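Local atomic coordinates of profilin-1A (Acanthamoeba castellanii, PDB entry 1ACF), a protein that binds monomeric actin and phosphatidylinositol bisphosphate, preventing actin polymerization at high concentration and promoting it at low concentration. Residues Asn9-Thr13 against Gly14-Gln18; Leu70-Asp74 against Arg75-Gly79. One frame throughout, in Å; residues are numbered along the deposited sequence.

Contact 1: residues Asn9-Thr13 against Gly14-Gln18; sequences NLVGT and GAVTQ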
loop_
_atom_site.group_PDB
_atom_site.type_symbol
_atom_site.label_atom_id
_atom_site.label_comp_id
_atom_site.label_asym_id
_atom_site.label_seq_id
_atom_site.Cartn_x
_atom_site.Cartn_y
_atom_site.Cartn_z
ATOM N N ASN A 9 5.289 2.762 12.604
ATOM C CA ASN A 9 4.921 1.320 12.441
ATOM C C ASN A 9 5.243 0.785 11.089
ATOM O O ASN A 9 5.350 -0.457 10.876
ATOM C CB ASN A 9 3.481 1.151 12.957
ATOM C CG ASN A 9 3.351 1.436 14.452
ATOM O OD1 ASN A 9 3.941 0.708 15.288
ATOM N ND2 ASN A 9 2.657 2.498 14.852
ATOM N N LEU A 10 5.434 1.668 10.125
ATOM C CA LEU A 10 5.790 1.223 8.772
ATOM C C LEU A 10 7.224 1.567 8.380
ATOM O O LEU A 10 8.090 0.722 8.247
ATOM C CB LEU A 10 4.707 1.743 7.806
ATOM C CG LEU A 10 3.435 0.904 7.673
ATOM C CD1 LEU A 10 2.465 1.630 6.735
ATOM C CD2 LEU A 10 3.731 -0.472 7.147
ATOM N N VAL A 11 7.458 2.833 8.163
ATOM C CA VAL A 11 8.720 3.421 7.732
ATOM C C VAL A 11 9.764 3.166 8.833
ATOM O O VAL A 11 10.841 2.607 8.534
ATOM C CB VAL A 11 8.536 4.895 7.318
ATOM C CG1 VAL A 11 9.898 5.576 7.244
ATOM C CG2 VAL A 11 7.875 5.047 5.937
ATOM N N GLY A 12 9.386 3.519 10.050
ATOM C CA GLY A 12 10.233 3.315 11.189
ATOM C C GLY A 12 10.842 1.962 11.369
ATOM O O GLY A 12 11.818 1.793 12.164
ATOM N N THR A 13 10.314 0.928 10.772
ATOM C CA THR A 13 10.738 -0.459 10.898
ATOM C C THR A 13 11.835 -0.869 9.944
ATOM O O THR A 13 12.464 -1.940 10.129
ATOM C CB THR A 13 9.481 -1.442 10.675
ATOM O OG1 THR A 13 9.265 -1.554 9.237
ATOM C CG2 THR A 13 8.289 -0.892 11.423
ATOM N N GLY A 14 11.940 -0.094 8.906
ATOM C CA GLY A 14 12.873 -0.264 7.814
ATOM C C GLY A 14 12.583 -1.311 6.810
ATOM O O GLY A 14 13.478 -1.707 6.025
ATOM N N ALA A 15 11.390 -1.857 6.804
ATOM C CA ALA A 15 10.958 -2.928 5.877
ATOM C C ALA A 15 10.223 -2.276 4.702
ATOM O O ALA A 15 9.886 -2.878 3.683
ATOM C CB ALA A 15 10.088 -3.907 6.644
ATOM N N VAL A 16 10.005 -0.972 4.953
ATOM C CA VAL A 16 9.273 -0.132 3.961
ATOM C C VAL A 16 9.954 1.223 3.916
ATOM O O VAL A 16 10.368 1.683 4.988
ATOM C CB VAL A 16 7.780 -0.127 4.440
ATOM C CG1 VAL A 16 7.036 1.159 4.293
ATOM C CG2 VAL A 16 7.004 -1.280 3.766
ATOM N N THR A 17 10.085 1.827 2.774
ATOM C CA THR A 17 10.717 3.095 2.529
ATOM C C THR A 17 9.791 4.272 2.641
ATOM O O THR A 17 10.225 5.296 3.187
ATOM C CB THR A 17 11.412 3.134 1.095
ATOM O OG1 THR A 17 12.622 2.310 1.267
ATOM C CG2 THR A 17 11.813 4.537 0.617
ATOM N N GLN A 18 8.624 4.182 2.034
ATOM C CA GLN A 18 7.569 5.196 1.981
ATOM C C GLN A 18 6.227 4.454 2.261
ATOM O O GLN A 18 6.104 3.341 1.679
ATOM C CB GLN A 18 7.422 5.763 0.544
ATOM C CG GLN A 18 8.718 6.361 0.013
ATOM C CD GLN A 18 8.643 6.987 -1.330
ATOM O OE1 GLN A 18 8.574 8.217 -1.471
ATOM N NE2 GLN A 18 8.641 6.182 -2.364
HETATM O O HOH W 1 12.849 2.388 6.091
#
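A type I beta turn from Val11 to Gly14 carries the chain off the N-terminal helix 2-11 of the profilin fold toward strand 18-23. It is closed by Gly14 N, which donates to Val11 O at 2.9 Å from above the carbonyl plane, 44° out of it. Gly14 itself takes a positive phi of 76° and leads the chain away from helical geometry. Thr13 lends the turn its hydroxyl. With OG1 set between its own backbone N and carbonyl carbon (chi1 80°), the oxygen reaches back to donate to Leu10 O at 2.7 Å and forward to accept from Ala15 N at 3.2 Å. Beyond the turn the chain doubles back beside the helix end. Val16 CG1 lies 4.3 Å from Leu10 CB, and Val11 CG2 comes to 3.6 Å from Thr17 O. A water bridges the two valines, donating to Val11 O and, at 2.8 Å, to Val16 O. Leu10 and Ala15 also rest on helix 106-121, through Leu116 and Val112 respectively, while Thr17 and Gln18 make backbone hydrogen bonds with Val99 of strand 94-100. The whole stretch lies in the region predicted to bind actin. One hydroxyl, donor and acceptor at once, thus ties the Leu10 carbonyl to the N-H of Ala15, and the water joins two backbone carbonyls that could not bond to each other.

Contact 2: residues Leu70-Asp74 against Arg75-Gly79; sequences LRADD and RSIYG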
loop_
_atom_site.group_PDB
_atom_site.type_symbol
_atom_site.label_atom_id
_atom_site.label_comp_id
_atom_site.label_asym_id
_atom_site.label_seq_id
_atom_site.Cartn_x
_atom_site.Cartn_y
_atom_site.Cartn_z
ATOM N N LEU A 70 1.634 -8.035 -9.483
ATOM C CA LEU A 70 2.138 -9.372 -9.176
ATOM C C LEU A 70 0.971 -10.263 -8.635
ATOM O O LEU A 70 0.855 -11.402 -9.073
ATOM C CB LEU A 70 3.249 -9.255 -8.177
ATOM C CG LEU A 70 4.710 -9.216 -8.407
ATOM C CD1 LEU A 70 5.384 -8.853 -7.057
ATOM C CD2 LEU A 70 5.203 -10.576 -8.881
ATOM N N ARG A 71 0.192 -9.733 -7.731
ATOM C CA ARG A 71 -0.957 -10.315 -7.023
ATOM C C ARG A 71 -2.113 -9.357 -6.770
ATOM O O ARG A 71 -1.902 -8.190 -6.340
ATOM C CB ARG A 71 -0.352 -10.934 -5.740
ATOM C CG ARG A 71 -1.198 -11.018 -4.511
ATOM C CD ARG A 71 -0.709 -11.944 -3.451
ATOM N NE ARG A 71 -1.315 -11.746 -2.150
ATOM C CZ ARG A 71 -1.301 -12.512 -1.055
ATOM N NH1 ARG A 71 -0.785 -13.743 -1.015
ATOM N NH2 ARG A 71 -1.830 -12.129 0.119
ATOM N N ALA A 72 -3.385 -9.687 -7.014
ATOM C CA ALA A 72 -4.591 -8.886 -6.798
ATOM C C ALA A 72 -5.821 -9.775 -6.424
ATOM O O ALA A 72 -6.291 -10.658 -7.156
ATOM C CB ALA A 72 -5.056 -7.949 -7.897
ATOM N N ASP A 73 -6.275 -9.488 -5.236
ATOM C CA ASP A 73 -7.433 -10.126 -4.562
ATOM C C ASP A 73 -8.203 -9.052 -3.798
ATOM O O ASP A 73 -7.978 -7.842 -4.040
ATOM C CB ASP A 73 -7.041 -11.360 -3.817
ATOM C CG ASP A 73 -6.061 -11.317 -2.710
ATOM O OD1 ASP A 73 -6.223 -10.568 -1.740
ATOM O OD2 ASP A 73 -5.112 -12.122 -2.663
ATOM N N ASP A 74 -9.038 -9.485 -2.916
ATOM C CA ASP A 74 -9.941 -8.666 -2.085
ATOM C C ASP A 74 -9.234 -8.066 -0.885
ATOM O O ASP A 74 -9.708 -7.078 -0.319
ATOM C CB ASP A 74 -11.173 -9.498 -1.654
ATOM C CG ASP A 74 -11.859 -10.107 -2.870
ATOM O OD1 ASP A 74 -12.159 -9.339 -3.822
ATOM O OD2 ASP A 74 -12.043 -11.327 -2.896
ATOM N N ARG A 75 -8.078 -8.700 -0.594
ATOM C CA ARG A 75 -7.319 -8.152 0.549
ATOM C C ARG A 75 -5.974 -7.558 0.159
ATOM O O ARG A 75 -5.577 -6.536 0.732
ATOM C CB ARG A 75 -7.174 -9.184 1.684
ATOM C CG ARG A 75 -6.348 -8.644 2.901
ATOM C CD ARG A 75 -5.562 -9.748 3.448
ATOM N NE ARG A 75 -4.724 -9.556 4.523
ATOM C CZ ARG A 75 -4.725 -9.463 5.836
ATOM N NH1 ARG A 75 -5.809 -9.551 6.597
ATOM N NH2 ARG A 75 -3.550 -9.324 6.496
ATOM N N SER A 76 -5.290 -8.130 -0.811
ATOM C CA SER A 76 -3.941 -7.726 -1.193
ATOM C C SER A 76 -3.635 -7.515 -2.643
ATOM O O SER A 76 -3.795 -8.514 -3.363
ATOM C CB SER A 76 -3.044 -8.951 -0.813
ATOM O OG SER A 76 -2.965 -8.978 0.609
ATOM N N ILE A 77 -3.078 -6.353 -2.950
ATOM C CA ILE A 77 -2.573 -6.014 -4.275
ATOM C C ILE A 77 -1.051 -5.694 -4.163
ATOM O O ILE A 77 -0.607 -4.735 -3.496
ATOM C CB ILE A 77 -3.298 -4.843 -4.990
ATOM C CG1 ILE A 77 -4.727 -5.279 -5.444
ATOM C CG2 ILE A 77 -2.453 -4.364 -6.270
ATOM C CD1 ILE A 77 -5.632 -4.017 -5.723
ATOM N N TYR A 78 -0.282 -6.489 -4.865
ATOM C CA TYR A 78 1.181 -6.337 -4.906
ATOM C C TYR A 78 1.628 -5.838 -6.316
ATOM O O TYR A 78 1.205 -6.317 -7.379
ATOM C CB TYR A 78 1.873 -7.625 -4.507
ATOM C CG TYR A 78 1.742 -8.077 -3.062
ATOM C CD1 TYR A 78 0.923 -7.475 -2.107
ATOM C CD2 TYR A 78 2.376 -9.275 -2.712
ATOM C CE1 TYR A 78 0.777 -8.018 -0.831
ATOM C CE2 TYR A 78 2.246 -9.838 -1.460
ATOM C CZ TYR A 78 1.453 -9.186 -0.510
ATOM O OH TYR A 78 1.405 -9.785 0.722
ATOM N N GLY A 79 2.526 -4.857 -6.233
ATOM C CA GLY A 79 3.146 -4.197 -7.390
ATOM C C GLY A 79 4.668 -4.413 -7.367
ATOM O O GLY A 79 5.277 -4.502 -6.264
#
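With CG anti to the backbone N (chi1 151°) and the chain extended to NE, Arg71 is carried over one face of the Tyr78 ring, whose CG stands beside its own backbone N (chi1 -68°); the two side chains point the same way. The guanidinium and ring planes are only 10° apart. Arg71 NE sits 4.0 Å above the Tyr78 ring, offset toward the rim, and Ser76 CB lies at the guanidinium edge. Arg71 NH2 adds a weak hydrogen bond to Ser76 OG at 3.4 Å. These residues belong to the hairpin of strands 65-72 and 76-81, where Leu70 and Arg71 both face Tyr78 in a classic beta bulge: Leu70 N donates to Tyr78 O at 2.7 Å, and Tyr78 N to Arg71 O at 2.8 Å. At the turn, Asp73 OD1 accepts from Arg75 N on its anti lone pair and from Ser76 N, 2.8 Å away, above the carboxylate plane. Ala72 CB meets Ile77 CG1 at 3.6 Å, on the side where Ile77 packs against helix 39-50. On the face carrying Arg71 and Tyr78, Glu114 OE2 of helix 106-121 is hydrogen-bonded to Ser76 OG and Tyr78 OH; Arg75 NH2 forms salt bridges with Asp118 and Glu114. A single carboxylate oxygen gripping two backbone N-H groups steadies the turn, and its negative charge is probably eased by them.

From the N terminus, helix 2-11 ends in contact 1, a local turn that leads into strand 18-23. The chain then passes through the strand pair 18-23 and 28-31, the helices 39-50 and 53-58 and the edge strand 60-62 before contact 2 closes the hairpin between strands 65-72 and 76-81. The two contacts follow in series and neither encloses the other. They lie on opposite sides of the chain's centre; the centres of contact 1 and contact 2 are about 20 Å apart, and their nearest atoms about 10 Å. Helix 106-121 is their shared neighbour, touching Leu10, Thr13 and Ala15 of contact 1 and Arg75 and Tyr78 of contact 2.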